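Local coordinates for calcium uptake protein 2, mitochondrial (Homo sapiens, PDB 6LB7) that probably senses calcium through EF-hands and helps regulate calcium entry into mitochondria through the calcium uniporter, at residues I116-F121 with T157-F162; M28-F33 with R74-K79. All coordinates share one frame; numbering follows the deposited sequence.

Interaction 1: I116-F121 with T157-F162. With CA (calcium ion), chain F.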
# COMPACT_ATOMS: atom_id res chain seq x y z
N ILE B 116 -11.56 -16.05 15.55
CA ILE B 116 -12.38 -14.87 15.71
C ILE B 116 -13.62 -15.25 16.48
O ILE B 116 -14.31 -16.22 16.15
CB ILE B 116 -12.74 -14.25 14.35
CG1 ILE B 116 -11.48 -13.68 13.70
CG2 ILE B 116 -13.80 -13.18 14.57
CD1 ILE B 116 -11.73 -13.23 12.28
N GLU B 117 -13.89 -14.51 17.54
CA GLU B 117 -15.07 -14.77 18.33
C GLU B 117 -16.10 -13.68 18.08
O GLU B 117 -15.76 -12.58 17.63
CB GLU B 117 -14.69 -14.89 19.80
CG GLU B 117 -13.48 -15.80 19.94
CD GLU B 117 -13.30 -16.39 21.32
OE1 GLU B 117 -14.22 -16.29 22.16
OE2 GLU B 117 -12.22 -16.96 21.56
N LYS B 118 -17.36 -14.02 18.36
CA LYS B 118 -18.44 -13.07 18.11
C LYS B 118 -18.10 -11.69 18.68
O LYS B 118 -18.34 -10.67 18.03
CB LYS B 118 -19.76 -13.59 18.70
CG LYS B 118 -20.97 -12.74 18.31
CD LYS B 118 -22.28 -13.42 18.70
CE LYS B 118 -23.48 -12.55 18.35
NZ LYS B 118 -24.78 -13.24 18.59
N ARG B 119 -17.48 -11.67 19.86
CA ARG B 119 -17.14 -10.40 20.51
C ARG B 119 -16.13 -9.60 19.69
O ARG B 119 -16.20 -8.37 19.64
CB ARG B 119 -16.58 -10.67 21.91
CG ARG B 119 -15.61 -9.60 22.43
CD ARG B 119 -14.93 -10.01 23.75
NE ARG B 119 -14.27 -11.30 23.65
CZ ARG B 119 -14.80 -12.45 24.08
NH1 ARG B 119 -15.99 -12.45 24.64
NH2 ARG B 119 -14.13 -13.59 23.94
N GLU B 120 -15.20 -10.29 19.04
CA GLU B 120 -14.24 -9.61 18.18
C GLU B 120 -14.89 -9.12 16.89
O GLU B 120 -14.55 -8.04 16.39
CB GLU B 120 -13.08 -10.54 17.87
CG GLU B 120 -12.22 -10.83 19.11
CD GLU B 120 -11.18 -11.90 18.84
OE1 GLU B 120 -11.53 -12.91 18.19
OE2 GLU B 120 -10.03 -11.73 19.29
N PHE B 121 -15.80 -9.90 16.32
CA PHE B 121 -16.50 -9.46 15.12
C PHE B 121 -17.36 -8.25 15.42
O PHE B 121 -17.54 -7.38 14.56
CB PHE B 121 -17.35 -10.60 14.57
CG PHE B 121 -17.83 -10.40 13.16
CD1 PHE B 121 -16.93 -10.41 12.10
CD2 PHE B 121 -19.19 -10.22 12.89
CE1 PHE B 121 -17.38 -10.25 10.79
CE2 PHE B 121 -19.64 -10.05 11.58
CZ PHE B 121 -18.73 -10.07 10.53
N THR B 157 -27.35 -13.28 9.48
CA THR B 157 -26.87 -14.45 8.73
C THR B 157 -25.39 -14.72 8.98
O THR B 157 -25.00 -15.85 9.27
CB THR B 157 -27.13 -14.25 7.24
OG1 THR B 157 -28.52 -14.04 7.01
CG2 THR B 157 -26.67 -15.48 6.45
N LEU B 158 -24.54 -13.69 8.84
CA LEU B 158 -23.10 -13.91 9.05
C LEU B 158 -22.79 -14.32 10.49
O LEU B 158 -21.96 -15.20 10.74
CB LEU B 158 -22.30 -12.66 8.67
CG LEU B 158 -22.14 -12.31 7.19
CD1 LEU B 158 -21.06 -11.26 7.01
CD2 LEU B 158 -21.82 -13.57 6.33
N GLN B 159 -23.42 -13.67 11.46
CA GLN B 159 -23.14 -14.05 12.85
C GLN B 159 -23.57 -15.49 13.12
O GLN B 159 -22.88 -16.22 13.84
CB GLN B 159 -23.80 -13.07 13.81
CG GLN B 159 -23.24 -11.67 13.72
CD GLN B 159 -23.82 -10.76 14.76
OE1 GLN B 159 -23.21 -10.52 15.79
NE2 GLN B 159 -25.02 -10.25 14.50
N MET B 160 -24.68 -15.92 12.52
CA MET B 160 -25.09 -17.32 12.60
C MET B 160 -24.06 -18.25 11.97
O MET B 160 -23.64 -19.24 12.58
CB MET B 160 -26.43 -17.52 11.89
CG MET B 160 -27.58 -16.78 12.49
SD MET B 160 -28.14 -17.65 13.95
CE MET B 160 -27.86 -19.35 13.44
N ARG B 161 -23.69 -17.96 10.72
CA ARG B 161 -22.75 -18.81 10.00
C ARG B 161 -21.41 -18.91 10.73
O ARG B 161 -20.81 -19.98 10.80
CB ARG B 161 -22.57 -18.24 8.59
CG ARG B 161 -21.38 -18.70 7.82
CD ARG B 161 -21.44 -20.11 7.42
NE ARG B 161 -21.11 -20.29 6.15
CZ ARG B 161 -20.15 -20.90 5.80
NH1 ARG B 161 -19.41 -21.41 6.61
NH2 ARG B 161 -19.92 -21.01 4.63
N PHE B 162 -20.95 -17.80 11.31
CA PHE B 162 -19.62 -17.77 11.92
C PHE B 162 -19.64 -18.23 13.37
O PHE B 162 -18.71 -18.92 13.80
CB PHE B 162 -19.04 -16.34 11.84
CG PHE B 162 -18.73 -15.88 10.42
CD1 PHE B 162 -18.50 -16.80 9.40
CD2 PHE B 162 -18.68 -14.52 10.11
CE1 PHE B 162 -18.23 -16.38 8.10
CE2 PHE B 162 -18.41 -14.09 8.80
CZ PHE B 162 -18.19 -15.02 7.79
CA CA F . -9.63 -14.08 18.95
O HOH W 1 -20.36 -9.92 15.92
O HOH W 2 -11.11 -14.71 21.01

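Interaction 2: M28-F33 with R74-K79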
# COMPACT_ATOMS: atom_id res chain seq x y z
N MET B 28 -30.27 -5.76 4.54
CA MET B 28 -30.33 -6.48 3.28
C MET B 28 -30.59 -7.97 3.51
O MET B 28 -30.10 -8.55 4.48
CB MET B 28 -29.01 -6.33 2.53
CG MET B 28 -28.74 -4.98 1.98
SD MET B 28 -27.06 -5.02 1.30
CE MET B 28 -27.16 -3.65 0.15
N THR B 29 -31.35 -8.58 2.60
CA THR B 29 -31.24 -10.02 2.44
C THR B 29 -30.01 -10.34 1.59
O THR B 29 -29.46 -9.46 0.93
CB THR B 29 -32.47 -10.60 1.75
OG1 THR B 29 -32.57 -10.04 0.43
CG2 THR B 29 -33.76 -10.31 2.58
N PRO B 30 -29.57 -11.60 1.58
CA PRO B 30 -28.48 -11.97 0.65
C PRO B 30 -28.79 -11.64 -0.80
O PRO B 30 -27.90 -11.22 -1.55
CB PRO B 30 -28.32 -13.48 0.88
CG PRO B 30 -28.74 -13.65 2.34
CD PRO B 30 -29.88 -12.67 2.54
N ARG B 31 -30.05 -11.79 -1.21
CA ARG B 31 -30.48 -11.37 -2.54
C ARG B 31 -30.23 -9.88 -2.75
O ARG B 31 -29.65 -9.47 -3.77
CB ARG B 31 -31.96 -11.70 -2.75
CG ARG B 31 -32.54 -11.35 -4.14
CD ARG B 31 -33.96 -11.88 -4.26
NE ARG B 31 -34.52 -11.75 -5.60
CZ ARG B 31 -35.02 -10.62 -6.08
NH1 ARG B 31 -35.04 -9.53 -5.32
NH2 ARG B 31 -35.51 -10.56 -7.32
N ASP B 32 -30.67 -9.04 -1.80
CA ASP B 32 -30.40 -7.61 -1.85
C ASP B 32 -28.92 -7.33 -2.03
O ASP B 32 -28.53 -6.46 -2.82
CB ASP B 32 -30.85 -6.91 -0.56
CG ASP B 32 -32.35 -6.89 -0.36
OD1 ASP B 32 -33.11 -7.06 -1.34
OD2 ASP B 32 -32.75 -6.65 0.80
N PHE B 33 -28.10 -7.98 -1.22
CA PHE B 33 -26.66 -7.74 -1.25
C PHE B 33 -26.09 -8.06 -2.63
O PHE B 33 -25.35 -7.25 -3.21
CB PHE B 33 -25.96 -8.58 -0.18
CG PHE B 33 -24.47 -8.57 -0.32
CD1 PHE B 33 -23.75 -7.42 -0.02
CD2 PHE B 33 -23.79 -9.68 -0.77
CE1 PHE B 33 -22.38 -7.40 -0.15
CE2 PHE B 33 -22.43 -9.66 -0.92
CZ PHE B 33 -21.73 -8.52 -0.61
N ARG B 74 -26.55 -17.12 -3.03
CA ARG B 74 -27.62 -17.43 -3.99
C ARG B 74 -28.59 -18.46 -3.44
O ARG B 74 -29.79 -18.37 -3.72
CB ARG B 74 -27.02 -17.93 -5.33
CG ARG B 74 -26.51 -16.77 -6.22
CD ARG B 74 -25.68 -17.27 -7.44
NE ARG B 74 -24.43 -17.93 -7.06
CZ ARG B 74 -23.62 -18.54 -7.91
NH1 ARG B 74 -23.90 -18.56 -9.21
NH2 ARG B 74 -22.51 -19.13 -7.47
N ASP B 75 -28.11 -19.43 -2.65
CA ASP B 75 -29.03 -20.39 -2.03
C ASP B 75 -29.96 -19.71 -1.03
O ASP B 75 -31.16 -20.00 -1.00
CB ASP B 75 -28.25 -21.51 -1.35
CG ASP B 75 -27.53 -22.39 -2.35
OD1 ASP B 75 -26.61 -23.12 -1.94
OD2 ASP B 75 -27.84 -22.32 -3.55
N LEU B 76 -29.43 -18.81 -0.19
CA LEU B 76 -30.27 -18.13 0.79
C LEU B 76 -31.32 -17.24 0.14
O LEU B 76 -32.46 -17.17 0.61
CB LEU B 76 -29.41 -17.30 1.74
CG LEU B 76 -28.58 -18.10 2.73
CD1 LEU B 76 -27.59 -17.17 3.43
CD2 LEU B 76 -29.51 -18.78 3.72
N GLY B 77 -30.95 -16.50 -0.89
CA GLY B 77 -31.93 -15.62 -1.51
C GLY B 77 -32.43 -14.58 -0.54
O GLY B 77 -31.65 -13.85 0.08
N ASP B 78 -33.77 -14.52 -0.36
CA ASP B 78 -34.38 -13.55 0.55
C ASP B 78 -34.38 -14.03 2.00
O ASP B 78 -34.82 -13.30 2.90
CB ASP B 78 -35.82 -13.24 0.13
CG ASP B 78 -35.91 -12.12 -0.90
OD1 ASP B 78 -35.06 -11.18 -0.89
OD2 ASP B 78 -36.85 -12.16 -1.72
N LYS B 79 -33.83 -15.21 2.24
CA LYS B 79 -33.90 -15.81 3.56
C LYS B 79 -32.58 -15.55 4.32
O LYS B 79 -31.75 -16.43 4.58
CB LYS B 79 -34.26 -17.27 3.40
CG LYS B 79 -33.48 -18.22 4.10
CD LYS B 79 -33.97 -18.51 5.41
CE LYS B 79 -33.28 -19.37 5.98
NZ LYS B 79 -33.88 -19.74 7.06
O HOH W 3 -34.73 -9.17 -2.38

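Interaction 1: I116-F121 with T157-F162
Lys118 and Phe121, on the first turn of helix 118-129, face Leu158, Gln159 and Phe162 of helix 157-163. Just before them Glu117 occupies the N-cap position; its backbone N donates to Glu120 OE1 at 2.9 Å, while its carboxylate forms a salt bridge with Arg119. Lys118 leaves the helix with CG anti to the backbone N (chi1 -172°), and its extended chain crosses that of Gln159 at about a right angle, bringing CE, the methylene next to the ammonium, to 3.3 Å from Gln159 OE1, a packing contact with a probably favourable electrostatic component. A water joins the same two residues, donating to Lys118 O at 3.0 Å and to Gln159 OE1 at 2.9 Å. The other end of the Gln159 amide, NE2, is hydrogen-bonded to Ile154 O, suiting a group that both donates and accepts. Glu120 turns to the calcium ion, OE1 and OE2 each 2.4 Å from the metal, as the bidentate last ligand of an EF-hand loop; Asp109, Asp111, Asn113, the Met115 carbonyl O and a water (O 2.6 Å from calcium) fill the other places. Phe121 is the apolar member: the edge of Phe162 points at its face in a T-shaped pair, planes 82° apart, and Phe121 CZ also lies 4.4 Å from Leu158 CD1. One helical turn thus gives calcium a carboxylate and helix 157-163 an aromatic face.

Interaction 2: M28-F33 with R74-K79
A capping box at the start of helix 30-38 meets the type II' turn, Leu76 to Lys79, that ends helix 72-76, with Thr29 and Arg31 bonded to Asp78 and Gly77. Thr29 OG1 sits between its backbone N and carbonyl carbon (chi1 63°), accepting from Asp32 N at 3.1 Å and donating to Asp78 OD1 at 3.0 Å, using that oxygen's anti lone pair. Reciprocally, Thr29 N donates to Asp32 OD2 from above the carboxylate plane. Pro30 suits the first helical turn, where an N-H is not needed, and its CG packs 3.8 Å from Leu76 CB. Arg31 N donates to Gly77 O at 2.9 Å; Gly77 has positive phi (61°), which favours glycine at the helix end. The aliphatic part of Arg31 passes Asp78, CD lying 3.6 Å from OD1, yet the charged groups stay beyond salt-bridge range. A water accepts from Arg31 NH1 and donates to Asp32 OD1; its bond to Asp78 OD1, at 2.5 Å, is short and doubtful. Guanidinium and water would probably offset the like charges of Asp32 and Asp78 (OD1 to OD1 4.6 Å), and the Thr29 N-H and hydroxyl they receive beside the helix start probably favour both ionised forms.

How the interactions relate
Along the chain the two contacts come in series: interaction 2 closes before interaction 1 opens, and their centres lie about 18 Å apart. They nevertheless touch, Thr157 CG2 packing 3.6 Å from Leu76 CD1, so the start of helix 157-163 rests against the end of helix 72-76. Helix 84-94 lies beside both: Leu158 of interaction 1 and Phe33 of interaction 2 each reach Leu90, while Gln159 meets Glu86 and Met28 meets Tyr87. Helix 173-196 is shared too, through Phe162 with Phe179 and Arg74 with Glu186 and Glu189. The calcium-binding loop at interaction 1 and the junction of helices 30-38 and 72-76 at interaction 2 thus belong to one continuous helical body packed round helices 84-94 and 173-196.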